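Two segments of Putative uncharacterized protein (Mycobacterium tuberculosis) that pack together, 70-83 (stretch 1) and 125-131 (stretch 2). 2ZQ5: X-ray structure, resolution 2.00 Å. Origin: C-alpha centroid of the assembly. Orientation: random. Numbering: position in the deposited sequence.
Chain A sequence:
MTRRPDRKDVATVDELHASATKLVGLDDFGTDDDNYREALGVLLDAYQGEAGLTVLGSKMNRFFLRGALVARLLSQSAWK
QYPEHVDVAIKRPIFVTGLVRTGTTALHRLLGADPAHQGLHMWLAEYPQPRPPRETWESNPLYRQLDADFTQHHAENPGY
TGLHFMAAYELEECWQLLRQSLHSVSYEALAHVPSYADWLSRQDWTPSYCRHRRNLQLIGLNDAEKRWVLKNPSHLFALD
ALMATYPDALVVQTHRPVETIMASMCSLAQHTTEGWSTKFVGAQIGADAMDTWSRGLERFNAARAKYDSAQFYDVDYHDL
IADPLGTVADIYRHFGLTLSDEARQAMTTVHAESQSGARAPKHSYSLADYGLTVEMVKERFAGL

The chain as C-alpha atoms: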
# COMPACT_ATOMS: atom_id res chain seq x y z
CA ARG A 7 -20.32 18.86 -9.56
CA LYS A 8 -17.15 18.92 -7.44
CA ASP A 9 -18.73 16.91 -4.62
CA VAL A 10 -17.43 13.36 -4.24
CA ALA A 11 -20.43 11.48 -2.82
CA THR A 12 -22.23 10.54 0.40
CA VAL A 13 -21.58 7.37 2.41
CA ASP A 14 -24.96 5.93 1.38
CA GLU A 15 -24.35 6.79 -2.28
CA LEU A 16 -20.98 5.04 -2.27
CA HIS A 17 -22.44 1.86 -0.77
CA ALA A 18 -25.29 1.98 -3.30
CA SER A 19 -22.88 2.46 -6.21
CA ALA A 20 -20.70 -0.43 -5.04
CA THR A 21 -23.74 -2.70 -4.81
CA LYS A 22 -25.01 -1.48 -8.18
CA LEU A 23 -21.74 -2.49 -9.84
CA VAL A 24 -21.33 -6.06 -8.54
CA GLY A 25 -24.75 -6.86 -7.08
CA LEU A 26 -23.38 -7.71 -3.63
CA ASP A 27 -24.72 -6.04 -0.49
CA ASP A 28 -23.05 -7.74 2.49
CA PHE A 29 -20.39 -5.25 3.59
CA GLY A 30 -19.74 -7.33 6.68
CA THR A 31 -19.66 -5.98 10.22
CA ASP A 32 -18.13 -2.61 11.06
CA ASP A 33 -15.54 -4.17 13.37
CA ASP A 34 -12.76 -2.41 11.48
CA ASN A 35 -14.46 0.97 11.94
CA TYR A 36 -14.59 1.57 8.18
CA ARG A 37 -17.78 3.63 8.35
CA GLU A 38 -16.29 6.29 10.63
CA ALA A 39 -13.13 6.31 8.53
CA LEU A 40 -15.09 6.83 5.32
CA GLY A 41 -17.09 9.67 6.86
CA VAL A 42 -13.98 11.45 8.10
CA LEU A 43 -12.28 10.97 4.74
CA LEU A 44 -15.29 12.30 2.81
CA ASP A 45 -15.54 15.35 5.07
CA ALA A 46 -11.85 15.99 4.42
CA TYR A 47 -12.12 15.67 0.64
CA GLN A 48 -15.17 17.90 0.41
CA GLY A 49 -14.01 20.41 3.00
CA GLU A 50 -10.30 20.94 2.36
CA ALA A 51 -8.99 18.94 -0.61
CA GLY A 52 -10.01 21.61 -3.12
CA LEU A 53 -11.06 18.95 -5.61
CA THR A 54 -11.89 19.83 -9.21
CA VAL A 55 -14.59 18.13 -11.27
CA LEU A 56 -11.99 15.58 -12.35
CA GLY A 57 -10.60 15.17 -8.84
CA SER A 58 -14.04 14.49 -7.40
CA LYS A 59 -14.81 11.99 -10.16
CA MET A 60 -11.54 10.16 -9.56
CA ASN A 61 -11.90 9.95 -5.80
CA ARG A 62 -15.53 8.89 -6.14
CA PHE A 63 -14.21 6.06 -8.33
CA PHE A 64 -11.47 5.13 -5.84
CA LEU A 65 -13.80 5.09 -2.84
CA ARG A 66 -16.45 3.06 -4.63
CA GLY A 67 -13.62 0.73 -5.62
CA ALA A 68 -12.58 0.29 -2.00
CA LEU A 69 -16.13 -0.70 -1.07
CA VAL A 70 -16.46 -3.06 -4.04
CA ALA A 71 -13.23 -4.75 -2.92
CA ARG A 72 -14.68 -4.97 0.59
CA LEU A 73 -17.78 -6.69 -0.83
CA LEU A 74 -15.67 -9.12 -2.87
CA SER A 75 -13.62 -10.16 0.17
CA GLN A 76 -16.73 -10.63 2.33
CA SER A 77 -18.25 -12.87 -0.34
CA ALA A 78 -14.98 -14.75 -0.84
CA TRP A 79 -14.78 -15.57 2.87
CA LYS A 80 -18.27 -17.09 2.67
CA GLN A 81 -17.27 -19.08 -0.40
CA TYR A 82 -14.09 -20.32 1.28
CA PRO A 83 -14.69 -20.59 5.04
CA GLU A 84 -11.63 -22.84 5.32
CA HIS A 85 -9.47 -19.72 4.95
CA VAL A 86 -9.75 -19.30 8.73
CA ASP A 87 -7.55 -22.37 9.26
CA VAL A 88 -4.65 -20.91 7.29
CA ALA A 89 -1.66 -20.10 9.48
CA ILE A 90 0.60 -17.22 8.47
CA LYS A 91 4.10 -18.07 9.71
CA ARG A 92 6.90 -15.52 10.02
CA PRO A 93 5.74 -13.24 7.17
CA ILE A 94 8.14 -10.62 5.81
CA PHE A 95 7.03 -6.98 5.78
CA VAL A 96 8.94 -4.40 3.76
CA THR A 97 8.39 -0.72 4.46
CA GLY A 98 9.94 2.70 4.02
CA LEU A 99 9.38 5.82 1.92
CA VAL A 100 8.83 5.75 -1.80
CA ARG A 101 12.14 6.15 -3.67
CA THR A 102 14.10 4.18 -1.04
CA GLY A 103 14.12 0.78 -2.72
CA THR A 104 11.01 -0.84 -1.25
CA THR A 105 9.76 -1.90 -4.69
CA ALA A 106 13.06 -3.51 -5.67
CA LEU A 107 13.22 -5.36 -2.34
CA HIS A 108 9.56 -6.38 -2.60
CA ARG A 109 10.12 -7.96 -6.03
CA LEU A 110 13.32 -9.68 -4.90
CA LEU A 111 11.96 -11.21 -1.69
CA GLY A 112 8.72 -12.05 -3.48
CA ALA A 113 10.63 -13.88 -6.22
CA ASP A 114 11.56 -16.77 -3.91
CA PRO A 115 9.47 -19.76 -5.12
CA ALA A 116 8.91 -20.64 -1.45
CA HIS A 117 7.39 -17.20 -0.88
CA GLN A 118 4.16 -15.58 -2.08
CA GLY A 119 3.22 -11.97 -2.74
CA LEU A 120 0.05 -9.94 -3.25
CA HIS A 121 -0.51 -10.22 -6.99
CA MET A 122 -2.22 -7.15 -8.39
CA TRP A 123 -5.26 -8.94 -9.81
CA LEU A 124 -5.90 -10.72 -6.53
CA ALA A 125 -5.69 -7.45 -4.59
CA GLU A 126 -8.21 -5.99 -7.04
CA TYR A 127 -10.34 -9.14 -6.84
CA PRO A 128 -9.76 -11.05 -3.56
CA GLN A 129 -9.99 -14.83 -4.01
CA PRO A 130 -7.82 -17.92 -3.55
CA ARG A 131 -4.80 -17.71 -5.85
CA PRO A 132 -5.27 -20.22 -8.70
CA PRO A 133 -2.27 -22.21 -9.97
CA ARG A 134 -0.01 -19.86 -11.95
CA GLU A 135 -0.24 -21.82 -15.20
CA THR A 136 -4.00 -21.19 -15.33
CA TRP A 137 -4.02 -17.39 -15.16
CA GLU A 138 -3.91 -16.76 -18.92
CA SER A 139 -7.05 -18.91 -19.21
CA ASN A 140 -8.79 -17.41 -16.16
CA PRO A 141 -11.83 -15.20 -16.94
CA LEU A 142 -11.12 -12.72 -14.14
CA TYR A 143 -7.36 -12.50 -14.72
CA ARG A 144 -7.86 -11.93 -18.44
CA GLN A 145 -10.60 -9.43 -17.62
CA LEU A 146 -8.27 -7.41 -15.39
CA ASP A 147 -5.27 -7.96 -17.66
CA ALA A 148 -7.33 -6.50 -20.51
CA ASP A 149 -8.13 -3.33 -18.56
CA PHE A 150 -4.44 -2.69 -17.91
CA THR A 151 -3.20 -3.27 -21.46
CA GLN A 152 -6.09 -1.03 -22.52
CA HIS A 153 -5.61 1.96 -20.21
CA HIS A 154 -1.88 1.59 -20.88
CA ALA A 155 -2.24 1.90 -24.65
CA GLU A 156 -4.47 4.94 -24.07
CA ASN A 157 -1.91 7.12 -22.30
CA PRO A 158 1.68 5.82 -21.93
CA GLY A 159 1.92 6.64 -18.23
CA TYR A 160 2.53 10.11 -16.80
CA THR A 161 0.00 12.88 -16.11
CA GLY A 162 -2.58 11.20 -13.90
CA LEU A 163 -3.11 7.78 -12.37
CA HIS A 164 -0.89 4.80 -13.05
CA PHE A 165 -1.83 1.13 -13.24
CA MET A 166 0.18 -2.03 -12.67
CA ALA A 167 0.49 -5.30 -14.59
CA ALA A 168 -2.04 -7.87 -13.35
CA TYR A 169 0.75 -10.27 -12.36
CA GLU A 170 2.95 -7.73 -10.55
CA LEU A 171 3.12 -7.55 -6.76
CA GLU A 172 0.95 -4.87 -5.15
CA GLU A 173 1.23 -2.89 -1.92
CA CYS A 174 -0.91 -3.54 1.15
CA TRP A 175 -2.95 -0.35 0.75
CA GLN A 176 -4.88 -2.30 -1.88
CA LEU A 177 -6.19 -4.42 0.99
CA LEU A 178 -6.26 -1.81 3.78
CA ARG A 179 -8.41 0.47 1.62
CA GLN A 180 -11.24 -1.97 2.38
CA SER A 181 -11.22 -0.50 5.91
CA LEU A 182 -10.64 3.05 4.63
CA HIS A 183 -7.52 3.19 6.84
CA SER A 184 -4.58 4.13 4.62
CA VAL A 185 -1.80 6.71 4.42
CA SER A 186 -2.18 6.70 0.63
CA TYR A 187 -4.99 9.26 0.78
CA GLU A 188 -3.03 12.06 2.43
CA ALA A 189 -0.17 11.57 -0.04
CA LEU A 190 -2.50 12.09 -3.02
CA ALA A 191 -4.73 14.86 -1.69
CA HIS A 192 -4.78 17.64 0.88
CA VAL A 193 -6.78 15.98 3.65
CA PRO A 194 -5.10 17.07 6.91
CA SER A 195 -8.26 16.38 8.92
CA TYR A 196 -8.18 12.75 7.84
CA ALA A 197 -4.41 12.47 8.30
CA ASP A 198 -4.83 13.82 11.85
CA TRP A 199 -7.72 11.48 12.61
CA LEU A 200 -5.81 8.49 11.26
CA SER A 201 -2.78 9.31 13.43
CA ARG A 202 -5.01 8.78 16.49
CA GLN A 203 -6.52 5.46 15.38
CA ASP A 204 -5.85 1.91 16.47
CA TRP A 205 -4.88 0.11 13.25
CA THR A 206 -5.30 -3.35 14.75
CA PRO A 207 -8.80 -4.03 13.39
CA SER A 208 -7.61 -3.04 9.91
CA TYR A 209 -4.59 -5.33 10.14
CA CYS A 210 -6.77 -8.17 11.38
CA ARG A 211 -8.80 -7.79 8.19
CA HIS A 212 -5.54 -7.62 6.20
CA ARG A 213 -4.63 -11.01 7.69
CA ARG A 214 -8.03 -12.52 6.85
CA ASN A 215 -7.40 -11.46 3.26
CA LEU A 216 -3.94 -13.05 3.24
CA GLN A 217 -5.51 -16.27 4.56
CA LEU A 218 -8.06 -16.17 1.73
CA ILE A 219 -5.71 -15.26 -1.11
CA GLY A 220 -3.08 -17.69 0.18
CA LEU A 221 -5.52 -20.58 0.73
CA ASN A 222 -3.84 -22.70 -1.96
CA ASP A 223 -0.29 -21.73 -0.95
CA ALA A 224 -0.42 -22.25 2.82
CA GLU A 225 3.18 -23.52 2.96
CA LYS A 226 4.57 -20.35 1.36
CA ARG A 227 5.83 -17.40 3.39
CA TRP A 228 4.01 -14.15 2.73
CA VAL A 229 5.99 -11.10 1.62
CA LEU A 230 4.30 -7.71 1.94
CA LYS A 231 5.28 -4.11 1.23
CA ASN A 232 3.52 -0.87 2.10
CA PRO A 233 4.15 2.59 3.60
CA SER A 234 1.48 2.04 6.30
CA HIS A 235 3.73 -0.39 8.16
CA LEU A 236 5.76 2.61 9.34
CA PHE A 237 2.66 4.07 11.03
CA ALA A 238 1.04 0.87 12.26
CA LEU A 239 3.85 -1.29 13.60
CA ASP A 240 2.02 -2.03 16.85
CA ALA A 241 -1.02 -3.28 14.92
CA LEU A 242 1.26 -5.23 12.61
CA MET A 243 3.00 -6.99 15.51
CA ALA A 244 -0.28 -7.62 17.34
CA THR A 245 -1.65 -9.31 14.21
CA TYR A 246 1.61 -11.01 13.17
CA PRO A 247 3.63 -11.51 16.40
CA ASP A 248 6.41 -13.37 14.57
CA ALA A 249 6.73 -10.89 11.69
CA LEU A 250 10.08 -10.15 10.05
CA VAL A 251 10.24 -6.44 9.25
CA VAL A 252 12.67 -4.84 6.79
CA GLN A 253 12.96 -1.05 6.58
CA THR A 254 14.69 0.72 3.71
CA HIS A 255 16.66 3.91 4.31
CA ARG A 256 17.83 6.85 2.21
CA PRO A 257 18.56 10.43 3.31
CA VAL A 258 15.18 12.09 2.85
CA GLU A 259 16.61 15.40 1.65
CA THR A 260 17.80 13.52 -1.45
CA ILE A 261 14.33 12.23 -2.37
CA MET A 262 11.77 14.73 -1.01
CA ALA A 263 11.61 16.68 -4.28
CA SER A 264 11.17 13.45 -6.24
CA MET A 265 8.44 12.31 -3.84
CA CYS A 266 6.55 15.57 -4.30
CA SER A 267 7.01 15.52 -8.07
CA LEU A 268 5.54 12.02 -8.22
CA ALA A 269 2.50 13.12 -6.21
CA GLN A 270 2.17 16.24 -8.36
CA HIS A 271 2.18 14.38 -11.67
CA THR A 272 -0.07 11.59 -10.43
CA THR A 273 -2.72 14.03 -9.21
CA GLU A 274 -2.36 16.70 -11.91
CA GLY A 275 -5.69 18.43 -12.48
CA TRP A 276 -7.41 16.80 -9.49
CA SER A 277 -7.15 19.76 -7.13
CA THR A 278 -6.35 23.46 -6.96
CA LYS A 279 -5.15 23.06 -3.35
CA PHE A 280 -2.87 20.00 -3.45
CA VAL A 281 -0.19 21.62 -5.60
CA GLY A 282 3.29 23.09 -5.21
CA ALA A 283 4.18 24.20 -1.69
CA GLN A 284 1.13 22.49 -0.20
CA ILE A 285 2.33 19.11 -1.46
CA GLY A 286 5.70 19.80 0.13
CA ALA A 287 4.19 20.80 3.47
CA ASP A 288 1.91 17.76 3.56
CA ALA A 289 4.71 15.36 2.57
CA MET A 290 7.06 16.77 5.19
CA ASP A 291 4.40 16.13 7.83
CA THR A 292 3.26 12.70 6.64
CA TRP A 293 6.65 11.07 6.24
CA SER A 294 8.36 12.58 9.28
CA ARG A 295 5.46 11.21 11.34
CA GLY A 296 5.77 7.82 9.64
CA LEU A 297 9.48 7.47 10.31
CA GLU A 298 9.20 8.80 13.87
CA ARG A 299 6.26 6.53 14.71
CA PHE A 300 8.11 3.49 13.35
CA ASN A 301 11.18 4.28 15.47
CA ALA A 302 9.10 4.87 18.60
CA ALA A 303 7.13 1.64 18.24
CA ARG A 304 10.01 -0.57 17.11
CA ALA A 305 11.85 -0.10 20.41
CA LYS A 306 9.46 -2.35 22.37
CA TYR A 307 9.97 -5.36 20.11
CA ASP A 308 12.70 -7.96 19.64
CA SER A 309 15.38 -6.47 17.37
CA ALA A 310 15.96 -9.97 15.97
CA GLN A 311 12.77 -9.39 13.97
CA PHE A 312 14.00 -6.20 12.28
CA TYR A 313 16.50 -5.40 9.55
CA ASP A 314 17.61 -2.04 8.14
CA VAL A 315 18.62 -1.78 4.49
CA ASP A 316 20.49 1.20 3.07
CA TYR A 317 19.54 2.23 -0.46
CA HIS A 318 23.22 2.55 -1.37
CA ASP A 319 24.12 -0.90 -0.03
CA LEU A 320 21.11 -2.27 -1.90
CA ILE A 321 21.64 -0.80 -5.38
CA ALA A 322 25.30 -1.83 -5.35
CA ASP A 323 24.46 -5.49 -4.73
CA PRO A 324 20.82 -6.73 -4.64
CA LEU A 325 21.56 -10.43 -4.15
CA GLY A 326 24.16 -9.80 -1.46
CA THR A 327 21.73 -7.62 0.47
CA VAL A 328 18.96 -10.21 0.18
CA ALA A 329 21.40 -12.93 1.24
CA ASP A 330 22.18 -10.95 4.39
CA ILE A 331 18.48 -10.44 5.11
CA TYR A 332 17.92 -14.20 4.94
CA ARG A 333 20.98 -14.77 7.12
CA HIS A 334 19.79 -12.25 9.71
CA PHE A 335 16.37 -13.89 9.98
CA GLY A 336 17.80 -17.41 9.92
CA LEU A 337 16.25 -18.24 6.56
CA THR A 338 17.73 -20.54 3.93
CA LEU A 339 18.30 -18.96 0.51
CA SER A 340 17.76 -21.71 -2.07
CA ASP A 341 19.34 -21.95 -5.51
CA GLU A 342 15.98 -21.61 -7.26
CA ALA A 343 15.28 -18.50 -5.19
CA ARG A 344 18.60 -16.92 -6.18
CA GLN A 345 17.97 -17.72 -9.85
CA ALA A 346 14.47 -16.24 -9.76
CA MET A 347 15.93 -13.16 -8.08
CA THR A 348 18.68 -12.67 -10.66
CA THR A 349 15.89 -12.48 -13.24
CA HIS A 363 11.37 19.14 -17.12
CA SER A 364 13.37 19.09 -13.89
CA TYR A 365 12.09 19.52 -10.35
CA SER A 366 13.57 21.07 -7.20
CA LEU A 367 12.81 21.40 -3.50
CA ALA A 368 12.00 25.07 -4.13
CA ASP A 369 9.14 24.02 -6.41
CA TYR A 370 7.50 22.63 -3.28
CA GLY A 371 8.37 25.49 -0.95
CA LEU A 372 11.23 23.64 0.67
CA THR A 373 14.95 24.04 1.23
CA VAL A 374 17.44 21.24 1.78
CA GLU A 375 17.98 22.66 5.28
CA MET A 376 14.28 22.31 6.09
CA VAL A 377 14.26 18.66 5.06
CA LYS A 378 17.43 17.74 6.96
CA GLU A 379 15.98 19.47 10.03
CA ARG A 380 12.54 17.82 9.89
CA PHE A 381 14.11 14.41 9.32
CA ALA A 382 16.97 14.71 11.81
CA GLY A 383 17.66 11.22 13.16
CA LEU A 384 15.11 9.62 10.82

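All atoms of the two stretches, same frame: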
# COMPACT_ATOMS: atom_id res chain seq x y z
N VAL A 70 -16.21 -1.89 -3.19
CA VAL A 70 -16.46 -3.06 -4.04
C VAL A 70 -15.50 -4.16 -3.61
O VAL A 70 -15.88 -5.33 -3.51
CB VAL A 70 -16.25 -2.74 -5.53
CG1 VAL A 70 -16.22 -4.03 -6.34
CG2 VAL A 70 -17.39 -1.85 -6.03
N ALA A 71 -14.24 -3.79 -3.35
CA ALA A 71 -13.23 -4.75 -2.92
C ALA A 71 -13.66 -5.36 -1.59
O ALA A 71 -13.49 -6.56 -1.35
CB ALA A 71 -11.87 -4.07 -2.78
N ARG A 72 -14.21 -4.52 -0.71
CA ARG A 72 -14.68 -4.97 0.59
C ARG A 72 -15.76 -6.04 0.38
O ARG A 72 -15.74 -7.10 1.01
CB ARG A 72 -15.25 -3.79 1.38
CG ARG A 72 -15.59 -4.14 2.82
CD ARG A 72 -16.29 -2.99 3.54
NE ARG A 72 -16.61 -3.39 4.91
CZ ARG A 72 -15.75 -3.36 5.92
NH1 ARG A 72 -14.51 -2.92 5.74
NH2 ARG A 72 -16.11 -3.82 7.11
N LEU A 73 -16.70 -5.76 -0.52
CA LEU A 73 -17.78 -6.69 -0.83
C LEU A 73 -17.24 -8.00 -1.39
O LEU A 73 -17.73 -9.08 -1.03
CB LEU A 73 -18.74 -6.07 -1.85
CG LEU A 73 -19.67 -4.96 -1.36
CD1 LEU A 73 -20.31 -4.27 -2.56
CD2 LEU A 73 -20.74 -5.54 -0.43
N LEU A 74 -16.25 -7.92 -2.27
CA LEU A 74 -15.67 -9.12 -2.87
C LEU A 74 -14.99 -10.00 -1.82
O LEU A 74 -15.12 -11.22 -1.87
CB LEU A 74 -14.65 -8.75 -3.96
CG LEU A 74 -15.24 -8.09 -5.22
CD1 LEU A 74 -14.11 -7.61 -6.12
CD2 LEU A 74 -16.14 -9.07 -5.96
N SER A 75 -14.28 -9.39 -0.88
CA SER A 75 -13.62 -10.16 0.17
C SER A 75 -14.65 -10.83 1.08
O SER A 75 -14.50 -12.00 1.43
CB SER A 75 -12.70 -9.27 1.01
OG SER A 75 -11.46 -9.04 0.35
N GLN A 76 -15.68 -10.09 1.46
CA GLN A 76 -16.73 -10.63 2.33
C GLN A 76 -17.36 -11.86 1.68
O GLN A 76 -17.57 -12.89 2.34
CB GLN A 76 -17.80 -9.57 2.60
CG GLN A 76 -18.86 -10.00 3.60
CD GLN A 76 -18.26 -10.46 4.91
OE1 GLN A 76 -17.44 -9.76 5.51
NE2 GLN A 76 -18.67 -11.64 5.37
N SER A 77 -17.66 -11.76 0.39
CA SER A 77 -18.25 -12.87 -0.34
C SER A 77 -17.27 -14.03 -0.46
O SER A 77 -17.65 -15.20 -0.33
CB SER A 77 -18.69 -12.41 -1.73
OG SER A 77 -19.32 -13.47 -2.44
N ALA A 78 -16.00 -13.72 -0.71
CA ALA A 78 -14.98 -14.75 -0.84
C ALA A 78 -14.84 -15.55 0.45
O ALA A 78 -14.67 -16.77 0.40
CB ALA A 78 -13.65 -14.12 -1.22
N TRP A 79 -14.91 -14.88 1.59
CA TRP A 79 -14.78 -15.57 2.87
C TRP A 79 -15.93 -16.56 3.07
O TRP A 79 -15.75 -17.61 3.69
CB TRP A 79 -14.73 -14.57 4.03
CG TRP A 79 -13.45 -13.77 4.07
CD1 TRP A 79 -12.19 -14.23 3.80
CD2 TRP A 79 -13.31 -12.38 4.40
NE1 TRP A 79 -11.28 -13.21 3.95
CE2 TRP A 79 -11.94 -12.06 4.31
CE3 TRP A 79 -14.22 -11.37 4.76
CZ2 TRP A 79 -11.45 -10.78 4.57
CZ3 TRP A 79 -13.73 -10.10 5.01
CH2 TRP A 79 -12.35 -9.81 4.92
N LYS A 80 -17.11 -16.22 2.56
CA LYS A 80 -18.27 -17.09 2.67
C LYS A 80 -18.09 -18.29 1.75
O LYS A 80 -18.49 -19.41 2.07
CB LYS A 80 -19.54 -16.36 2.26
CG LYS A 80 -20.00 -15.27 3.19
CD LYS A 80 -21.26 -14.65 2.63
CE LYS A 80 -21.79 -13.54 3.50
NZ LYS A 80 -22.98 -12.91 2.84
N GLN A 81 -17.50 -18.04 0.59
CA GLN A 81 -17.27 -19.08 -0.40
C GLN A 81 -16.18 -20.04 0.05
O GLN A 81 -16.21 -21.23 -0.30
CB GLN A 81 -16.85 -18.45 -1.73
CG GLN A 81 -17.92 -17.63 -2.42
CD GLN A 81 -17.37 -16.86 -3.60
OE1 GLN A 81 -16.66 -17.42 -4.44
NE2 GLN A 81 -17.70 -15.58 -3.68
N TYR A 82 -15.22 -19.53 0.81
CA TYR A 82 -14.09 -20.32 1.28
C TYR A 82 -13.89 -20.18 2.78
O TYR A 82 -12.89 -19.62 3.22
CB TYR A 82 -12.82 -19.89 0.54
CG TYR A 82 -12.92 -20.07 -0.95
CD1 TYR A 82 -12.68 -21.31 -1.54
CD2 TYR A 82 -13.29 -19.01 -1.78
CE1 TYR A 82 -12.81 -21.49 -2.91
CE2 TYR A 82 -13.43 -19.18 -3.15
CZ TYR A 82 -13.18 -20.42 -3.71
OH TYR A 82 -13.31 -20.60 -5.07
N PRO A 83 -14.83 -20.69 3.59
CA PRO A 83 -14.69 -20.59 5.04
C PRO A 83 -13.41 -21.22 5.60
O PRO A 83 -12.94 -20.83 6.67
CB PRO A 83 -15.96 -21.26 5.56
CG PRO A 83 -16.26 -22.27 4.49
CD PRO A 83 -16.02 -21.48 3.23
N ALA A 125 -5.44 -8.56 -5.51
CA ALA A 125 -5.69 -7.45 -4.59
C ALA A 125 -6.91 -6.70 -5.11
O ALA A 125 -7.70 -6.16 -4.33
CB ALA A 125 -4.48 -6.53 -4.55
N GLU A 126 -7.07 -6.67 -6.43
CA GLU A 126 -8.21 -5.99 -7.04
C GLU A 126 -9.45 -6.87 -6.93
O GLU A 126 -10.57 -6.37 -6.83
CB GLU A 126 -7.93 -5.71 -8.53
CG GLU A 126 -6.87 -4.66 -8.81
CD GLU A 126 -7.39 -3.24 -8.66
OE1 GLU A 126 -8.62 -3.05 -8.61
OE2 GLU A 126 -6.55 -2.30 -8.62
N TYR A 127 -9.24 -8.19 -6.93
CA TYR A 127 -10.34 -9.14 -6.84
C TYR A 127 -9.98 -10.29 -5.90
O TYR A 127 -9.61 -11.38 -6.33
CB TYR A 127 -10.64 -9.67 -8.24
CG TYR A 127 -12.05 -10.17 -8.44
CD1 TYR A 127 -12.88 -9.59 -9.39
CD2 TYR A 127 -12.55 -11.24 -7.69
CE1 TYR A 127 -14.18 -10.06 -9.60
CE2 TYR A 127 -13.84 -11.71 -7.89
CZ TYR A 127 -14.65 -11.12 -8.85
OH TYR A 127 -15.92 -11.60 -9.06
N PRO A 128 -10.08 -10.05 -4.58
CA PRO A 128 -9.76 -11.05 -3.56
C PRO A 128 -10.40 -12.42 -3.81
O PRO A 128 -11.61 -12.52 -4.01
CB PRO A 128 -10.25 -10.40 -2.27
CG PRO A 128 -10.00 -8.95 -2.54
CD PRO A 128 -10.52 -8.79 -3.95
N GLN A 129 -9.57 -13.45 -3.78
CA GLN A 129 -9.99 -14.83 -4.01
C GLN A 129 -8.77 -15.72 -3.85
O GLN A 129 -7.64 -15.24 -3.84
CB GLN A 129 -10.52 -14.97 -5.44
CG GLN A 129 -9.46 -14.65 -6.49
CD GLN A 129 -10.00 -14.63 -7.90
OE1 GLN A 129 -10.31 -15.67 -8.48
NE2 GLN A 129 -10.11 -13.43 -8.46
N PRO A 130 -8.98 -17.03 -3.70
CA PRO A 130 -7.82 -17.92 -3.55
C PRO A 130 -7.00 -17.88 -4.84
O PRO A 130 -7.54 -17.95 -5.94
CB PRO A 130 -8.47 -19.29 -3.32
CG PRO A 130 -9.75 -18.94 -2.62
CD PRO A 130 -10.24 -17.76 -3.43
N ARG A 131 -5.68 -17.76 -4.70
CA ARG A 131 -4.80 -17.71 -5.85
C ARG A 131 -4.80 -19.02 -6.63
O ARG A 131 -4.40 -20.06 -6.11
CB ARG A 131 -3.37 -17.39 -5.40
CG ARG A 131 -2.38 -17.20 -6.54
CD ARG A 131 -0.96 -17.05 -6.04
NE ARG A 131 -0.76 -15.89 -5.16
CZ ARG A 131 -0.63 -15.97 -3.84
NH1 ARG A 131 -0.68 -17.14 -3.22
NH2 ARG A 131 -0.42 -14.86 -3.13
O HOH W 1 -14.61 -12.52 -4.31

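Stretch 1 is helical from Val70 to Gln81, and Tyr82 is the first residue to leave helical geometry. Stretch 2 starts with the last two residues of a helix that begins earlier in the chain, Ala125 and Glu126, and continues as an extended segment. This segment runs along the first helix in the same direction. Ala71 lies nearest Tyr127, Ser75 nearest Pro128, Ala78 nearest Gln129, and Tyr82 nearest Pro130. The CA atoms of Ser75 and Pro128 are 5.4 Å apart, the tightest of these four pairs. No direct hydrogen bond crosses between the stretches. The contact is mostly apolar and buries 386 Å², both sides summed.

Ala125 and Glu126 point their CB atoms away from the first helix. Glu126 takes part through its backbone: its O lies 3.8 Å from Leu74 CD1.

Tyr127 also directs its CA-to-CB bond away, but the end of its side chain comes nearer. Its ring meets Leu74, whose CB points toward stretch 2. Leu74 CD1 sits 4.0 Å from the centroid of the Tyr127 ring, 12° off the ring normal. This is a CH-pi contact, with an aliphatic methyl set against the pi cloud. Leu74 CD2 lies over the same ring, 3.8 Å from Tyr127 CZ.

Pro128 is buried and points toward the helix. Its ring packs against Leu74 and Ser75. Pro128 CD is 4.1 Å from Leu74 CB, an apolar contact. Pro128 CB is 3.2 Å from Ser75 OG, a close approach but not a hydrogen bond, since this carbon belongs to an aliphatic ring. Ser75 OG finds its hydrogen bond elsewhere in the structure. Pro128 O lies 3.8 Å from Ala78 CB, while its carbonyl bond points at water 1. This water joins the two backbones, donating to Leu74 O at 2.8 Å and to Pro128 O at 3.0 Å.

Gln129 turns its CB sideways and adds little to the contact. Its side chain folds back within stretch 2, where Gln129 NE2 donates to Tyr127 O at 3.0 Å.

Pro130 points toward Tyr82 and lies over one face of its ring. Pro130 CG is 3.6 Å from the centroid of the Tyr82 ring and 8° off the normal, almost directly above its centre. Pro130 CD is 3.5 Å from Tyr82 CE2. Proline C-H groups are slightly polarised and suit the electron-rich aromatic face, so this is a second CH-pi contact.

Arg131 is out of reach of the helix, and the contact ends before it.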